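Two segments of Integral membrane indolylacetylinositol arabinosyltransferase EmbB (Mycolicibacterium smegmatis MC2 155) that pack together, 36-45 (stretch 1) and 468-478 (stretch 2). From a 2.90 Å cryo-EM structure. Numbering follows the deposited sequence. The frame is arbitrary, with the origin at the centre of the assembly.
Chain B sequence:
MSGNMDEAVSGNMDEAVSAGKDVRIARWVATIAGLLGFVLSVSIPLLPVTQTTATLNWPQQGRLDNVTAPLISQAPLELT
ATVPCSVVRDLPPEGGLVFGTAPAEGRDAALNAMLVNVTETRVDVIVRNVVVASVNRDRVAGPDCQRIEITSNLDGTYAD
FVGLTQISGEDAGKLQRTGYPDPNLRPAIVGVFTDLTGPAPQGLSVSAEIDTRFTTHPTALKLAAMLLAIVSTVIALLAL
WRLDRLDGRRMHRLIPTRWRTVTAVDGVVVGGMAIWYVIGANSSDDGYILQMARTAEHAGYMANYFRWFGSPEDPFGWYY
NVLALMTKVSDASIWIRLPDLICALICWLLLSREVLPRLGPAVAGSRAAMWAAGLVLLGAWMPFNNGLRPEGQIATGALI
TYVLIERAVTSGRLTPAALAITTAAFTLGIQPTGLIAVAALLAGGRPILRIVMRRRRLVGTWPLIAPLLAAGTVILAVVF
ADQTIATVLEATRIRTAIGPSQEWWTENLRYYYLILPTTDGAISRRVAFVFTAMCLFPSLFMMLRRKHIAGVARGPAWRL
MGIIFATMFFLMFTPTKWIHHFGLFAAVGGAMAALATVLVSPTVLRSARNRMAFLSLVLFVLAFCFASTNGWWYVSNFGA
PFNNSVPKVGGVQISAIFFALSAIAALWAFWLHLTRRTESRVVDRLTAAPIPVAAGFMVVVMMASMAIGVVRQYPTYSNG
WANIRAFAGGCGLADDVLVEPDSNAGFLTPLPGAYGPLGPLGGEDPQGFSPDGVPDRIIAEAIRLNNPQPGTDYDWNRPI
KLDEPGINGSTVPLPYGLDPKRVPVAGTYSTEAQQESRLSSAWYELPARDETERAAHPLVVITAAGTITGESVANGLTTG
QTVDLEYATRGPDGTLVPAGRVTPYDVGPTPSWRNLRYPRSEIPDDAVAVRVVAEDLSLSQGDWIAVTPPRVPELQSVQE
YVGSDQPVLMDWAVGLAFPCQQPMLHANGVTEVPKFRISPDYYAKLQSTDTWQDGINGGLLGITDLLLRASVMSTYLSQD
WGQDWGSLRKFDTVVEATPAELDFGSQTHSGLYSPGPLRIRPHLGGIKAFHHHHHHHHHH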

# COMPACT_ATOMS: atom_id res chain seq x y z
N LEU B 36 -26.43 -44.46 0.01
CA LEU B 36 -27.17 -43.90 -1.12
C LEU B 36 -27.45 -42.42 -0.92
O LEU B 36 -27.46 -41.67 -1.90
CB LEU B 36 -28.47 -44.68 -1.33
CG LEU B 36 -29.64 -44.57 -0.35
CD1 LEU B 36 -30.62 -43.49 -0.78
CD2 LEU B 36 -30.34 -45.91 -0.21
N GLY B 37 -27.64 -41.98 0.32
CA GLY B 37 -27.75 -40.56 0.60
C GLY B 37 -26.48 -39.78 0.35
O GLY B 37 -26.52 -38.55 0.33
N PHE B 38 -25.35 -40.47 0.17
CA PHE B 38 -24.09 -39.84 -0.21
C PHE B 38 -23.82 -39.94 -1.70
O PHE B 38 -23.25 -39.01 -2.28
CB PHE B 38 -22.93 -40.47 0.57
CG PHE B 38 -21.60 -40.33 -0.11
CD1 PHE B 38 -20.92 -39.12 -0.07
CD2 PHE B 38 -21.02 -41.40 -0.77
CE1 PHE B 38 -19.69 -38.99 -0.69
CE2 PHE B 38 -19.79 -41.27 -1.39
CZ PHE B 38 -19.13 -40.06 -1.35
N VAL B 39 -24.20 -41.05 -2.34
CA VAL B 39 -24.05 -41.14 -3.79
C VAL B 39 -25.10 -40.34 -4.53
O VAL B 39 -24.93 -40.06 -5.72
CB VAL B 39 -24.09 -42.60 -4.28
CG1 VAL B 39 -23.11 -43.46 -3.49
CG2 VAL B 39 -25.49 -43.16 -4.20
N LEU B 40 -26.19 -39.95 -3.87
CA LEU B 40 -27.18 -39.09 -4.50
C LEU B 40 -26.80 -37.62 -4.45
O LEU B 40 -27.29 -36.84 -5.27
CB LEU B 40 -28.55 -39.27 -3.84
CG LEU B 40 -29.45 -40.35 -4.43
CD1 LEU B 40 -30.84 -40.27 -3.83
CD2 LEU B 40 -29.52 -40.21 -5.94
N SER B 41 -25.93 -37.23 -3.51
CA SER B 41 -25.55 -35.83 -3.38
C SER B 41 -24.45 -35.43 -4.35
O SER B 41 -24.34 -34.24 -4.68
CB SER B 41 -25.09 -35.54 -1.96
OG SER B 41 -26.15 -35.70 -1.03
N VAL B 42 -23.64 -36.38 -4.82
CA VAL B 42 -22.60 -36.07 -5.80
C VAL B 42 -23.14 -36.07 -7.22
O VAL B 42 -22.42 -35.66 -8.15
CB VAL B 42 -21.43 -37.06 -5.69
CG1 VAL B 42 -20.92 -37.13 -4.27
CG2 VAL B 42 -21.85 -38.44 -6.17
N SER B 43 -24.38 -36.51 -7.43
CA SER B 43 -25.01 -36.51 -8.74
C SER B 43 -25.89 -35.29 -8.98
O SER B 43 -26.36 -35.09 -10.10
CB SER B 43 -25.83 -37.78 -8.94
OG SER B 43 -26.92 -37.83 -8.04
N ILE B 44 -26.14 -34.48 -7.94
CA ILE B 44 -26.94 -33.26 -8.14
C ILE B 44 -26.24 -32.28 -9.07
O ILE B 44 -26.92 -31.72 -9.95
CB ILE B 44 -27.30 -32.65 -6.78
CG1 ILE B 44 -27.94 -33.70 -5.87
CG2 ILE B 44 -28.25 -31.48 -6.97
CD1 ILE B 44 -29.23 -34.25 -6.41
N PRO B 45 -24.94 -32.02 -8.96
CA PRO B 45 -24.30 -31.14 -9.96
C PRO B 45 -24.34 -31.69 -11.37
O PRO B 45 -24.10 -30.93 -12.32
CB PRO B 45 -22.85 -31.03 -9.45
CG PRO B 45 -22.95 -31.29 -8.00
CD PRO B 45 -24.02 -32.32 -7.85
N LEU B 468 -21.77 -40.58 8.77
CA LEU B 468 -20.84 -39.45 8.80
C LEU B 468 -20.50 -38.96 7.41
O LEU B 468 -20.07 -37.81 7.26
CB LEU B 468 -19.56 -39.83 9.55
CG LEU B 468 -19.70 -40.03 11.06
CD1 LEU B 468 -18.34 -40.25 11.70
CD2 LEU B 468 -20.40 -38.84 11.69
N LEU B 469 -20.67 -39.79 6.38
CA LEU B 469 -20.50 -39.36 5.00
C LEU B 469 -21.75 -38.69 4.46
O LEU B 469 -21.66 -37.68 3.76
CB LEU B 469 -20.12 -40.55 4.12
CG LEU B 469 -18.65 -40.98 4.12
CD1 LEU B 469 -18.47 -42.24 3.29
CD2 LEU B 469 -17.76 -39.87 3.60
N ALA B 470 -22.92 -39.27 4.75
CA ALA B 470 -24.17 -38.64 4.34
C ALA B 470 -24.36 -37.28 4.99
O ALA B 470 -24.94 -36.37 4.38
CB ALA B 470 -25.35 -39.55 4.67
N ALA B 471 -23.87 -37.11 6.22
CA ALA B 471 -23.97 -35.82 6.89
C ALA B 471 -23.07 -34.79 6.23
O ALA B 471 -23.49 -33.64 6.01
CB ALA B 471 -23.62 -35.98 8.37
N GLY B 472 -21.84 -35.17 5.92
CA GLY B 472 -20.92 -34.23 5.29
C GLY B 472 -21.33 -33.85 3.88
O GLY B 472 -21.28 -32.68 3.51
N THR B 473 -21.74 -34.84 3.08
CA THR B 473 -22.11 -34.59 1.69
C THR B 473 -23.63 -34.47 1.58
O THR B 473 -24.33 -35.33 1.05
CB THR B 473 -21.58 -35.71 0.80
OG1 THR B 473 -20.23 -36.01 1.17
CG2 THR B 473 -21.60 -35.28 -0.66
N VAL B 474 -24.14 -33.36 2.12
CA VAL B 474 -25.55 -33.01 1.97
C VAL B 474 -25.75 -31.57 1.54
O VAL B 474 -26.84 -31.22 1.05
CB VAL B 474 -26.33 -33.31 3.27
CG1 VAL B 474 -25.93 -32.33 4.36
CG2 VAL B 474 -27.84 -33.29 3.03
N ILE B 475 -24.76 -30.69 1.68
CA ILE B 475 -24.91 -29.31 1.25
C ILE B 475 -24.85 -29.16 -0.26
O ILE B 475 -25.16 -28.08 -0.77
CB ILE B 475 -23.83 -28.41 1.91
CG1 ILE B 475 -24.25 -26.94 1.83
CG2 ILE B 475 -22.48 -28.63 1.24
CD1 ILE B 475 -23.24 -25.99 2.40
N LEU B 476 -24.46 -30.20 -0.99
CA LEU B 476 -24.48 -30.12 -2.44
C LEU B 476 -25.89 -29.97 -2.99
O LEU B 476 -26.09 -29.26 -3.98
CB LEU B 476 -23.81 -31.35 -3.05
CG LEU B 476 -22.32 -31.52 -2.74
CD1 LEU B 476 -21.71 -32.64 -3.56
CD2 LEU B 476 -21.58 -30.22 -2.97
N ALA B 477 -26.88 -30.59 -2.34
CA ALA B 477 -28.27 -30.47 -2.75
C ALA B 477 -28.85 -29.09 -2.52
O ALA B 477 -29.89 -28.76 -3.09
CB ALA B 477 -29.12 -31.51 -2.02
N VAL B 478 -28.20 -28.27 -1.69
CA VAL B 478 -28.62 -26.90 -1.46
C VAL B 478 -27.81 -25.91 -2.29
O VAL B 478 -28.33 -24.91 -2.77
CB VAL B 478 -28.53 -26.57 0.05
CG1 VAL B 478 -28.91 -25.12 0.31
CG2 VAL B 478 -29.41 -27.51 0.85

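This is a small, mostly apolar contact between two segments far apart in sequence, burying 458 Å² in all and organised around a serine hydroxyl that lies close to a carbonyl left free where a helix breaks. The break is at Thr 473, the first residue after the helix to leave helical phi/psi (-98/70). Thr 473 N still bonds to Leu 469 O at 2.9 Å, but the Thr 473 carbonyl is presented to stretch 1. Ser 41, whose CA-to-CB bond points toward the other stretch, places OG 2.8 Å from Thr 473 O. Ser 41 OG is also 3.2 Å from Gly 37 O, one turn back in its own segment, and the geometry does not settle which carbonyl receives its one proton. A short polar side chain suits this buried site, since it reaches a carbonyl without filling much space.

Thr 473 also packs through its side chain. Thr 473 CG2 lies 3.7 Å from Ser 41 CB and 4.1 Å from Val 42 CG1, while Thr 473 OG1 sits at the edge of the Phe 38 ring, 3.4 Å from Phe 38 CD1. Threonine thus offers a methyl for packing and a hydroxyl that makes a weak hydrogen bond back to Leu 469 O (Thr 473 OG1 to Leu 469 O, 3.4 Å).

The backbones come closest near Phe 38 and Ala 470, whose CA atoms are 4.7 Å apart. Small residues are compatible with this approach: Gly 37 has no side chain, though an ideal CB there would lie 3.9 Å from Ala 470 CB, a normal contact. Phe 38, with chi1 at 156°, lends a broad apolar ring and touches Leu 469, Phe 38 CG lying 4.5 Å from Leu 469 CB.

Farther along, the CA-to-CB bond of Leu 476 points toward stretch 1, and Leu 476 CD1 lies 3.3 Å from Ser 41 O and 4.2 Å from Val 42 CA. Buried Ile 44 extends the apolar packing, with Ile 44 CG2 4.3 Å from Ala 477 CA; both branched side chains pack against backbone without needing hydrogen-bond partners.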